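Long-range contact in secreted effector CSEP0064 (PDB 6FMB), which binds host RNA without cleaving it and protects plant ribosomal RNA from degradation induced by ribosome-inactivating proteins, raising susceptibility to infection: residues G34-F39 with E50-P55. Sequence-based numbering, arbitrary orientation.
Sequences GYPATF and EVRQFP
Tyr35 lies with one ring face against Pro55, whose CG sits over the ring centre, 3.8 Å from the centroid and 10° off the normal, a CH-pi contact. At the ring's edge the Gln53 amide comes in with OE1, 3.4 Å from Tyr35 CE2, its plane turned 69° from the ring. Gln53 CG stands anti to the backbone N (chi1 -175°), beside the carbonyl carbon, and a bend at chi2 carries the amide to that edge; OE1 also touches Ala37 CB, while NE2 donates to a water that is hydrogen-bonded to Tyr35 OH as well. On the sheet face shared by Ala37 and Gln53, the Phe39 ring turns its edge to Val51 O and Gln53 CB, and its CD1 touches Val51 CG1. On the opposite sheet face Arg52 runs extended from CG to NE beside Thr38 and Pro36: Thr38 CG2 packs over a face of the guanidinium, 3.9 Å from NE, and Pro36 CG lies 3.7 Å from NH1. Glu50 OE2 meets the guanidinium edge in a salt bridge, 2.7 Å from Arg52 NE; with a weak second bond from NH2, this helps fix the guanidinium's rotation. Ala37-Gln53 and Phe39-Val51 are hydrogen-bonded antiparallel pairs, Thr38-Arg52 the non-hydrogen-bonded one. Pro36, after a cis peptide bond, sets CB at the edge of Phe54. The two strands form a beta hairpin at one margin of the four-stranded sheet of this RNase-like fold. Arg52 NH1 binds the carbonyls of Ala24 and Tyr27, Phe54 packs on helix 14-24, and strand 51-56 pairs on its other side with strand 70-75.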
ATOM      1  N   GLY A  34      11.427  -3.145  -8.091  1.00 14.81           N
ATOM      2  CA  GLY A  34      11.619  -3.846  -6.826  1.00 15.30           C
ATOM      3  C   GLY A  34      10.361  -4.299  -6.096  1.00 14.03           C
ATOM      4  O   GLY A  34      10.470  -4.969  -5.061  1.00 14.94           O
ATOM      5  N   TYR A  35       9.185  -3.962  -6.639  1.00 11.36           N
ATOM      6  CA  TYR A  35       7.896  -4.224  -5.988  1.00  9.81           C
ATOM      7  C   TYR A  35       6.960  -4.944  -6.957  1.00  9.99           C
ATOM      8  O   TYR A  35       7.175  -4.880  -8.177  1.00 11.05           O
ATOM      9  CB  TYR A  35       7.305  -2.878  -5.485  1.00  9.86           C
ATOM     10  CG  TYR A  35       8.149  -2.348  -4.347  1.00 10.47           C
ATOM     11  CD1 TYR A  35       9.292  -1.602  -4.588  1.00 11.77           C
ATOM     12  CD2 TYR A  35       7.865  -2.688  -3.021  1.00 11.29           C
ATOM     13  CE1 TYR A  35      10.126  -1.190  -3.552  1.00 11.88           C
ATOM     14  CE2 TYR A  35       8.675  -2.260  -1.976  1.00 11.77           C
ATOM     15  CZ  TYR A  35       9.803  -1.525  -2.247  1.00 11.31           C
ATOM     16  OH  TYR A  35      10.623  -1.118  -1.227  1.00 13.04           O
ATOM     17  N   PRO A  36       5.913  -5.617  -6.491  1.00  9.60           N
ATOM     18  CA  PRO A  36       5.485  -5.772  -5.101  1.00  9.91           C
ATOM     19  C   PRO A  36       6.224  -6.856  -4.324  1.00  9.55           C
ATOM     20  O   PRO A  36       6.748  -7.813  -4.919  1.00 11.53           O
ATOM     21  CB  PRO A  36       4.017  -6.210  -5.269  1.00 10.66           C
ATOM     22  CG  PRO A  36       4.040  -7.024  -6.535  1.00 11.71           C
ATOM     23  CD  PRO A  36       4.977  -6.258  -7.425  1.00 10.78           C
ATOM     24  N   ALA A  37       6.225  -6.721  -3.000  1.00 10.15           N
ATOM     25  CA  ALA A  37       6.538  -7.853  -2.138  1.00  9.70           C
ATOM     26  C   ALA A  37       5.287  -8.730  -2.070  1.00 10.23           C
ATOM     27  O   ALA A  37       4.152  -8.223  -2.154  1.00 10.01           O
ATOM     28  CB  ALA A  37       6.945  -7.404  -0.736  1.00 11.17           C
ATOM     29  N   THR A  38       5.481 -10.041  -1.892  1.00 10.66           N
ATOM     30  CA  THR A  38       4.362 -10.970  -1.793  1.00 11.32           C
ATOM     31  C   THR A  38       4.423 -11.739  -0.482  1.00 11.84           C
ATOM     32  O   THR A  38       5.501 -12.059   0.046  1.00 13.84           O
ATOM     33  CB  THR A  38       4.320 -11.976  -2.959  1.00 14.87           C
ATOM     34  OG1 THR A  38       5.471 -12.826  -2.918  1.00 18.06           O
ATOM     35  CG2 THR A  38       4.261 -11.260  -4.291  1.00 14.20           C
ATOM     36  N   PHE A  39       3.240 -12.044   0.038  1.00 11.09           N
ATOM     37  CA  PHE A  39       3.063 -12.816   1.269  1.00 11.33           C
ATOM     38  C   PHE A  39       2.057 -13.898   0.940  1.00 12.45           C
ATOM     39  O   PHE A  39       0.860 -13.630   0.844  1.00 12.40           O
ATOM     40  CB  PHE A  39       2.563 -11.936   2.422  1.00 12.02           C
ATOM     41  CG  PHE A  39       3.492 -10.808   2.751  1.00 13.08           C
ATOM     42  CD1 PHE A  39       3.432  -9.602   2.055  1.00 13.38           C
ATOM     43  CD2 PHE A  39       4.438 -10.942   3.758  1.00 15.94           C
ATOM     44  CE1 PHE A  39       4.307  -8.562   2.357  1.00 15.11           C
ATOM     45  CE2 PHE A  39       5.293  -9.900   4.077  1.00 16.99           C
ATOM     46  CZ  PHE A  39       5.235  -8.714   3.369  1.00 17.58           C
ATOM     47  N   GLU A  50      -3.502 -14.180  -0.419  1.00 11.75           N
ATOM     48  CA  GLU A  50      -2.235 -13.542  -0.778  1.00 11.59           C
ATOM     49  C   GLU A  50      -2.303 -12.041  -0.513  1.00 10.25           C
ATOM     50  O   GLU A  50      -3.269 -11.383  -0.903  1.00 10.34           O
ATOM     51  CB  GLU A  50      -1.874 -13.794  -2.251  1.00 13.11           C
ATOM     52  CG  GLU A  50      -0.560 -13.152  -2.682  1.00 12.52           C
ATOM     53  CD  GLU A  50      -0.132 -13.488  -4.119  1.00 15.22           C
ATOM     54  OE1 GLU A  50      -0.103 -14.630  -4.485  1.00 23.21           O
ATOM     55  OE2 GLU A  50       0.192 -12.557  -4.855  1.00 26.60           O
ATOM     56  N   VAL A  51      -1.275 -11.517   0.152  1.00  9.75           N
ATOM     57  CA  VAL A  51      -1.144 -10.081   0.413  1.00  9.30           C
ATOM     58  C   VAL A  51       0.089  -9.561  -0.334  1.00  9.37           C
ATOM     59  O   VAL A  51       1.101 -10.272  -0.468  1.00 10.16           O
ATOM     60  CB  VAL A  51      -1.064  -9.810   1.938  1.00  9.57           C
ATOM     61  CG1 VAL A  51      -0.596  -8.393   2.248  1.00 10.14           C
ATOM     62  CG2 VAL A  51      -2.421 -10.045   2.571  1.00  9.96           C
ATOM     63  N   ARG A  52      -0.015  -8.331  -0.824  1.00  9.11           N
ATOM     64  CA  ARG A  52       1.069  -7.666  -1.520  1.00  9.58           C
ATOM     65  C   ARG A  52       1.321  -6.281  -0.932  1.00  9.27           C
ATOM     66  O   ARG A  52       0.401  -5.585  -0.471  1.00  9.72           O
ATOM     67  CB  ARG A  52       0.780  -7.576  -3.021  1.00  9.67           C
ATOM     68  CG  ARG A  52       0.837  -8.931  -3.703  1.00 10.27           C
ATOM     69  CD  ARG A  52       0.601  -8.844  -5.193  1.00 10.94           C
ATOM     70  NE  ARG A  52       0.895 -10.127  -5.815  1.00 12.47           N
ATOM     71  CZ  ARG A  52       1.336 -10.301  -7.056  1.00 13.44           C
ATOM     72  NH1 ARG A  52       1.448  -9.282  -7.883  1.00 12.01           N
ATOM     73  NH2 ARG A  52       1.619 -11.527  -7.470  1.00 15.21           N
ATOM     74  N   GLN A  53       2.603  -5.898  -0.967  1.00  9.24           N
ATOM     75  CA  GLN A  53       3.081  -4.582  -0.553  1.00  9.31           C
ATOM     76  C   GLN A  53       3.443  -3.772  -1.798  1.00  9.43           C
ATOM     77  O   GLN A  53       4.211  -4.259  -2.630  1.00 10.64           O
ATOM     78  CB  GLN A  53       4.302  -4.697   0.354  1.00 11.21           C
ATOM     79  CG  GLN A  53       4.792  -3.358   0.922  1.00 11.80           C
ATOM     80  CD  GLN A  53       6.290  -3.175   0.959  1.00 10.09           C
ATOM     81  OE1 GLN A  53       7.030  -3.988   0.445  1.00 12.40           O
ATOM     82  NE2 GLN A  53       6.735  -2.065   1.539  1.00 11.15           N
ATOM     83  N   PHE A  54       2.892  -2.549  -1.924  1.00  9.52           N
ATOM     84  CA  PHE A  54       3.212  -1.715  -3.086  1.00  9.09           C
ATOM     85  C   PHE A  54       3.296  -0.273  -2.618  1.00  8.72           C
ATOM     86  O   PHE A  54       2.456   0.176  -1.822  1.00  9.51           O
ATOM     87  CB  PHE A  54       2.171  -1.891  -4.206  1.00 10.46           C
ATOM     88  CG  PHE A  54       2.632  -1.359  -5.543  1.00  9.95           C
ATOM     89  CD1 PHE A  54       3.405  -2.143  -6.400  1.00  9.95           C
ATOM     90  CD2 PHE A  54       2.302  -0.070  -5.963  1.00  9.55           C
ATOM     91  CE1 PHE A  54       3.867  -1.646  -7.606  1.00 11.46           C
ATOM     92  CE2 PHE A  54       2.754   0.419  -7.186  1.00 10.47           C
ATOM     93  CZ  PHE A  54       3.536  -0.378  -8.009  1.00 11.26           C
ATOM     94  N   PRO A  55       4.306   0.481  -3.088  1.00  8.81           N
ATOM     95  CA  PRO A  55       4.433   1.850  -2.597  1.00  8.80           C
ATOM     96  C   PRO A  55       3.339   2.795  -3.113  1.00  8.48           C
ATOM     97  O   PRO A  55       2.700   2.532  -4.145  1.00  8.94           O
ATOM     98  CB  PRO A  55       5.833   2.285  -3.108  1.00  8.88           C
ATOM     99  CG  PRO A  55       6.561   1.009  -3.398  1.00  8.87           C
ATOM    100  CD  PRO A  55       5.467   0.135  -3.949  1.00  9.02           C
TER
HETATM  101  O   HOH W   1       9.579  -1.202   1.380  1.00 13.08           O